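PDB 3TTG: putative aminomethyltransferase from Leptospirillum rubarum, which probably binds folate and may transfer an aminomethyl-derived one-carbon group, as its relatives in the glycine cleavage T-protein family do. Local coordinates for residues S47-G52 / G168-I173; Q179-V184 / L248-V253. One frame throughout, in Å; residues are numbered along the deposited sequence.

Contact 1 of 2, residues S47-G52 / G168-I173; sequences SIFVEG and GGYVLI
The Tyr-170 hydroxyl oxygen OH meets the ring of Phe-49, lying 3.8 Å from its CE1 atom, in a contact between two β-sheets of the folate-binding domain that no hydrogen bond crosses. Phe-49 belongs to strand 48-51 of an antiparallel sheet, where Ile-48 and Val-50 pair with strand 99-103 while Phe-49 itself pairs through its backbone with Thr-129. Tyr-170 begins strand 170-173 of a mixed sheet. Between 47-52 and 168-173 the contact rests on this one pair of side chains, reaching out from opposite directions. In both residues CG stands anti to the carbonyl carbon, with chi1 -70° in Phe-49, and each ring is carried out toward the other strand. The rings meet obliquely, their planes inclined at 40° and their centroids 5.6 Å apart, and touch through their outer atoms, CE1 and CZ of Phe-49 against CE2, CZ and OH of Tyr-170. Both residues are buried. Phe-49 also touches Ala-101 and Met-131, and the Tyr-170 ring meets that of Phe-162, nearly parallel to it. Ser-47 and Leu-172 extend the packing between the sheets by touching both Phe-103 and Phe-191. At the heart of the pair, Phe-49 CZ sits 3.8 Å from Tyr-170 CE2 and equally far from Tyr-170 CZ.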
loop_
_atom_site.group_PDB
_atom_site.type_symbol
_atom_site.label_atom_id
_atom_site.label_comp_id
_atom_site.label_asym_id
_atom_site.label_seq_id
_atom_site.Cartn_x
_atom_site.Cartn_y
_atom_site.Cartn_z
ATOM N N SER A 47 -12.971 2.738 -7.555
ATOM C CA SER A 47 -14.000 2.952 -6.518
ATOM C C SER A 47 -15.091 1.975 -6.737
ATOM O O SER A 47 -15.949 2.233 -7.573
ATOM C CB SER A 47 -14.555 4.386 -6.637
ATOM O OG SER A 47 -13.655 5.301 -6.072
ATOM N N ILE A 48 -15.069 0.840 -6.043
ATOM C CA ILE A 48 -16.041 -0.232 -6.275
ATOM C C ILE A 48 -16.988 -0.327 -5.138
ATOM O O ILE A 48 -16.561 -0.436 -3.987
ATOM C CB ILE A 48 -15.325 -1.593 -6.458
ATOM C CG1 ILE A 48 -14.211 -1.559 -7.503
ATOM C CG2 ILE A 48 -16.340 -2.708 -6.768
ATOM C CD1 ILE A 48 -14.689 -1.083 -8.960
ATOM N N PHE A 49 -18.279 -0.320 -5.425
ATOM C CA PHE A 49 -19.268 -0.411 -4.333
ATOM C C PHE A 49 -20.022 -1.711 -4.394
ATOM O O PHE A 49 -20.312 -2.223 -5.484
ATOM C CB PHE A 49 -20.218 0.781 -4.369
ATOM C CG PHE A 49 -19.486 2.055 -3.964
ATOM C CD1 PHE A 49 -19.451 2.463 -2.639
ATOM C CD2 PHE A 49 -18.632 2.690 -4.850
ATOM C CE1 PHE A 49 -18.741 3.607 -2.263
ATOM C CE2 PHE A 49 -17.915 3.832 -4.468
ATOM C CZ PHE A 49 -17.950 4.263 -3.178
ATOM N N VAL A 50 -20.325 -2.265 -3.214
ATOM C CA VAL A 50 -21.091 -3.494 -3.091
ATOM C C VAL A 50 -22.326 -3.218 -2.217
ATOM O O VAL A 50 -22.217 -2.814 -1.052
ATOM C CB VAL A 50 -20.279 -4.680 -2.562
ATOM C CG1 VAL A 50 -21.106 -5.972 -2.642
ATOM C CG2 VAL A 50 -18.977 -4.821 -3.338
ATOM N N GLU A 51 -23.487 -3.497 -2.767
ATOM C CA GLU A 51 -24.751 -3.324 -2.074
ATOM C C GLU A 51 -25.542 -4.590 -2.085
ATOM O O GLU A 51 -25.183 -5.549 -2.781
ATOM C CB GLU A 51 -25.520 -2.187 -2.755
ATOM C CG GLU A 51 -26.184 -2.545 -4.063
ATOM C CD GLU A 51 -26.810 -1.364 -4.798
ATOM O OE1 GLU A 51 -27.841 -1.582 -5.476
ATOM O OE2 GLU A 51 -26.287 -0.228 -4.690
ATOM N N GLY A 52 -26.568 -4.625 -1.251
ATOM C CA GLY A 52 -27.490 -5.752 -1.178
ATOM C C GLY A 52 -27.528 -6.370 0.196
ATOM O O GLY A 52 -26.628 -6.178 1.012
ATOM N N GLY A 168 -19.950 15.281 -1.413
ATOM C CA GLY A 168 -19.850 14.076 -2.225
ATOM C C GLY A 168 -18.380 13.700 -2.227
ATOM O O GLY A 168 -17.506 14.543 -2.014
ATOM N N GLY A 169 -18.090 12.465 -2.473
ATOM C CA GLY A 169 -16.693 12.042 -2.423
ATOM C C GLY A 169 -16.309 11.497 -1.062
ATOM O O GLY A 169 -17.125 11.449 -0.144
ATOM N N TYR A 170 -15.091 11.024 -0.942
ATOM C CA TYR A 170 -14.690 10.267 0.247
ATOM C C TYR A 170 -13.276 10.559 0.672
ATOM O O TYR A 170 -12.422 10.875 -0.160
ATOM C CB TYR A 170 -14.784 8.727 -0.035
ATOM C CG TYR A 170 -16.132 8.241 -0.500
ATOM C CD1 TYR A 170 -17.109 7.859 0.415
ATOM C CD2 TYR A 170 -16.485 8.281 -1.843
ATOM C CE1 TYR A 170 -18.381 7.476 0.002
ATOM C CE2 TYR A 170 -17.767 7.919 -2.267
ATOM C CZ TYR A 170 -18.719 7.541 -1.337
ATOM O OH TYR A 170 -19.993 7.187 -1.718
ATOM N N VAL A 171 -12.985 10.322 1.942
ATOM C CA VAL A 171 -11.611 10.422 2.412
ATOM C C VAL A 171 -11.267 9.135 3.112
ATOM O O VAL A 171 -11.991 8.703 4.011
ATOM C CB VAL A 171 -11.316 11.634 3.326
ATOM C CG1 VAL A 171 -9.819 11.721 3.637
ATOM C CG2 VAL A 171 -11.770 12.916 2.676
ATOM N N LEU A 172 -10.147 8.562 2.739
ATOM C CA LEU A 172 -9.548 7.395 3.362
ATOM C C LEU A 172 -8.330 7.871 4.138
ATOM O O LEU A 172 -7.377 8.386 3.501
ATOM C CB LEU A 172 -9.080 6.353 2.338
ATOM C CG LEU A 172 -10.113 5.536 1.513
ATOM C CD1 LEU A 172 -11.068 6.445 0.757
ATOM C CD2 LEU A 172 -9.402 4.643 0.513
ATOM N N ILE A 173 -8.286 7.632 5.448
ATOM C CA ILE A 173 -7.073 7.897 6.219
ATOM C C ILE A 173 -6.559 6.543 6.580
ATOM O O ILE A 173 -7.232 5.810 7.300
ATOM C CB ILE A 173 -7.204 8.797 7.440
ATOM C CG1 ILE A 173 -7.985 10.082 7.178
ATOM C CG2 ILE A 173 -5.820 9.097 8.014
ATOM C CD1 ILE A 173 -7.485 10.926 6.206
#

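Contact 2 of 2, residues Q179-V184 / L248-V253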
loop_
_atom_site.group_PDB
_atom_site.type_symbol
_atom_site.label_atom_id
_atom_site.label_comp_id
_atom_site.label_asym_id
_atom_site.label_seq_id
_atom_site.Cartn_x
_atom_site.Cartn_y
_atom_site.Cartn_z
ATOM N N GLN A 179 3.577 -2.307 7.187
ATOM C CA GLN A 179 4.402 -3.515 7.107
ATOM C C GLN A 179 5.159 -3.740 8.433
ATOM O O GLN A 179 5.718 -2.813 9.026
ATOM C CB GLN A 179 5.344 -3.496 5.892
ATOM C CG GLN A 179 6.560 -2.565 6.048
ATOM C CD GLN A 179 6.230 -1.114 6.049
ATOM O OE1 GLN A 179 5.159 -0.678 5.619
ATOM N NE2 GLN A 179 7.183 -0.313 6.396
ATOM N N HIS A 180 5.131 -4.975 8.886
ATOM C CA HIS A 180 5.736 -5.457 10.140
ATOM C C HIS A 180 5.287 -4.622 11.344
ATOM O O HIS A 180 6.022 -4.550 12.330
ATOM C CB HIS A 180 7.295 -5.471 10.051
ATOM C CG HIS A 180 7.919 -6.212 8.916
ATOM N ND1 HIS A 180 7.678 -7.552 8.693
ATOM C CD2 HIS A 180 8.824 -5.774 8.003
ATOM C CE1 HIS A 180 8.412 -7.871 7.645
ATOM N NE2 HIS A 180 9.166 -6.850 7.245
ATOM N N ASN A 181 4.050 -4.065 11.303
ATOM C CA ASN A 181 3.457 -3.152 12.247
ATOM C C ASN A 181 4.283 -1.946 12.503
ATOM O O ASN A 181 4.226 -1.396 13.591
ATOM C CB ASN A 181 3.192 -3.828 13.574
ATOM C CG ASN A 181 2.166 -4.868 13.462
ATOM O OD1 ASN A 181 0.976 -4.542 13.407
ATOM N ND2 ASN A 181 2.610 -6.112 13.336
ATOM N N LEU A 182 5.027 -1.486 11.508
ATOM C CA LEU A 182 5.843 -0.285 11.689
ATOM C C LEU A 182 4.985 0.921 11.422
ATOM O O LEU A 182 4.154 0.889 10.503
ATOM C CB LEU A 182 7.045 -0.314 10.693
ATOM C CG LEU A 182 8.041 -1.442 10.936
ATOM C CD1 LEU A 182 8.955 -1.668 9.729
ATOM C CD2 LEU A 182 8.887 -1.151 12.176
ATOM N N ASP A 183 5.237 1.991 12.151
ATOM C CA ASP A 183 4.579 3.274 11.930
ATOM C C ASP A 183 5.158 3.879 10.646
ATOM O O ASP A 183 6.359 4.100 10.580
ATOM C CB ASP A 183 4.828 4.207 13.151
ATOM C CG ASP A 183 3.999 5.473 13.182
ATOM O OD1 ASP A 183 3.800 6.086 12.111
ATOM O OD2 ASP A 183 3.654 5.917 14.284
ATOM N N VAL A 184 4.316 4.096 9.618
ATOM C CA VAL A 184 4.741 4.668 8.345
ATOM C C VAL A 184 4.188 6.113 8.161
ATOM O O VAL A 184 4.179 6.648 7.054
ATOM C CB VAL A 184 4.367 3.764 7.167
ATOM C CG1 VAL A 184 5.025 2.375 7.308
ATOM C CG2 VAL A 184 2.855 3.651 6.971
ATOM N N LEU A 248 2.393 -8.116 6.126
ATOM C CA LEU A 248 1.118 -7.440 6.137
ATOM C C LEU A 248 -0.061 -8.310 6.619
ATOM O O LEU A 248 -1.191 -7.881 6.519
ATOM C CB LEU A 248 0.843 -6.909 4.747
ATOM C CG LEU A 248 1.703 -5.743 4.325
ATOM C CD1 LEU A 248 1.396 -5.377 2.876
ATOM C CD2 LEU A 248 1.389 -4.523 5.200
ATOM N N ASP A 249 0.197 -9.466 7.182
ATOM C CA ASP A 249 -0.876 -10.264 7.719
ATOM C C ASP A 249 -1.452 -9.629 9.028
ATOM O O ASP A 249 -2.624 -9.819 9.276
ATOM C CB ASP A 249 -0.472 -11.719 7.949
ATOM C CG ASP A 249 0.626 -11.935 8.941
ATOM O OD1 ASP A 249 1.656 -11.221 8.849
ATOM O OD2 ASP A 249 0.487 -12.864 9.782
ATOM N N SER A 250 -0.681 -8.843 9.811
ATOM C CA SER A 250 -1.229 -8.201 11.013
ATOM C C SER A 250 -2.280 -7.124 10.632
ATOM O O SER A 250 -3.296 -7.041 11.257
ATOM C CB SER A 250 -0.111 -7.583 11.858
ATOM O OG SER A 250 -0.658 -6.902 12.972
ATOM N N VAL A 251 -2.088 -6.403 9.535
ATOM C CA VAL A 251 -3.062 -5.367 9.116
ATOM C C VAL A 251 -4.119 -5.834 8.046
ATOM O O VAL A 251 -5.229 -5.258 7.979
ATOM C CB VAL A 251 -2.268 -4.107 8.629
ATOM C CG1 VAL A 251 -1.467 -4.384 7.377
ATOM C CG2 VAL A 251 -3.195 -2.932 8.379
ATOM N N GLY A 252 -3.814 -6.885 7.300
ATOM C CA GLY A 252 -4.648 -7.359 6.188
ATOM C C GLY A 252 -5.363 -8.695 6.337
ATOM O O GLY A 252 -6.144 -9.042 5.466
ATOM N N VAL A 253 -5.076 -9.479 7.394
ATOM C CA VAL A 253 -5.695 -10.805 7.600
ATOM C C VAL A 253 -6.282 -10.879 8.964
ATOM O O VAL A 253 -5.627 -10.434 9.907
ATOM C CB VAL A 253 -4.590 -11.910 7.446
ATOM C CG1 VAL A 253 -5.113 -13.304 7.756
ATOM C CG2 VAL A 253 -3.958 -11.893 6.078
#
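The backbones come closest at Gln-179 and Leu-248, whose CA atoms are 5.2 Å apart, and diverge to 7.0 Å between the CA atoms of Asn-181 and Ser-250. Residues 179-182 form a type I' β-turn, closed by a bond from Leu-182 N to Gln-179 O, with His-180 and Asn-181 both in the left-handed helical region; the second segment holds a single short helical turn, 249-252, with Leu-248 at its N-cap position. The contact between them has a buried apolar part and an exposed polar part. At the buried end, Leu-248 CD2 lies against the Gln-179 backbone, 3.7 Å from its N atom, and also 4.1 Å from its CB. The Gln-179 chain bends at chi2 (-69°), and its amide leads away to donate from NE2 to Lys-228 O. At the exposed end, Ser-250 OG donates to Asn-181 OD1 over 2.9 Å. The donor lies in the carbonyl plane, on a lone pair, at a C=O...O angle of 110°. OG stands anti to the Ser-250 backbone N (chi1 177°), which swings it out to the turn. Leu-248 also packs on Tyr-77 and Phe-79 of strand 75-81, while His-180 NE2 bonds to Leu-279 O of strand 277-284, in the C-terminal barrel domain.

How the contacts relate
Following the chain from the N terminus, strand 48-51 is the first of the four segments to appear, and contact 1 closes a loop of 115 residues when strand 170-173 arrives. Only five residues later contact 2 opens, in the connection between strands 170-173 and 187-193 of the mixed sheet, and it closes at helix 249-252 after a further 63 residues. The two loops therefore stand in series, neither nesting nor crossing. Their centres lie 23 Å apart and their nearest atoms about 10 Å, without touching. Contact 1 joins two sheets side chain to side chain, whereas contact 2 ties an inter-strand turn to a late helix beside strand 75-81, at the side where the C-terminal barrel approaches.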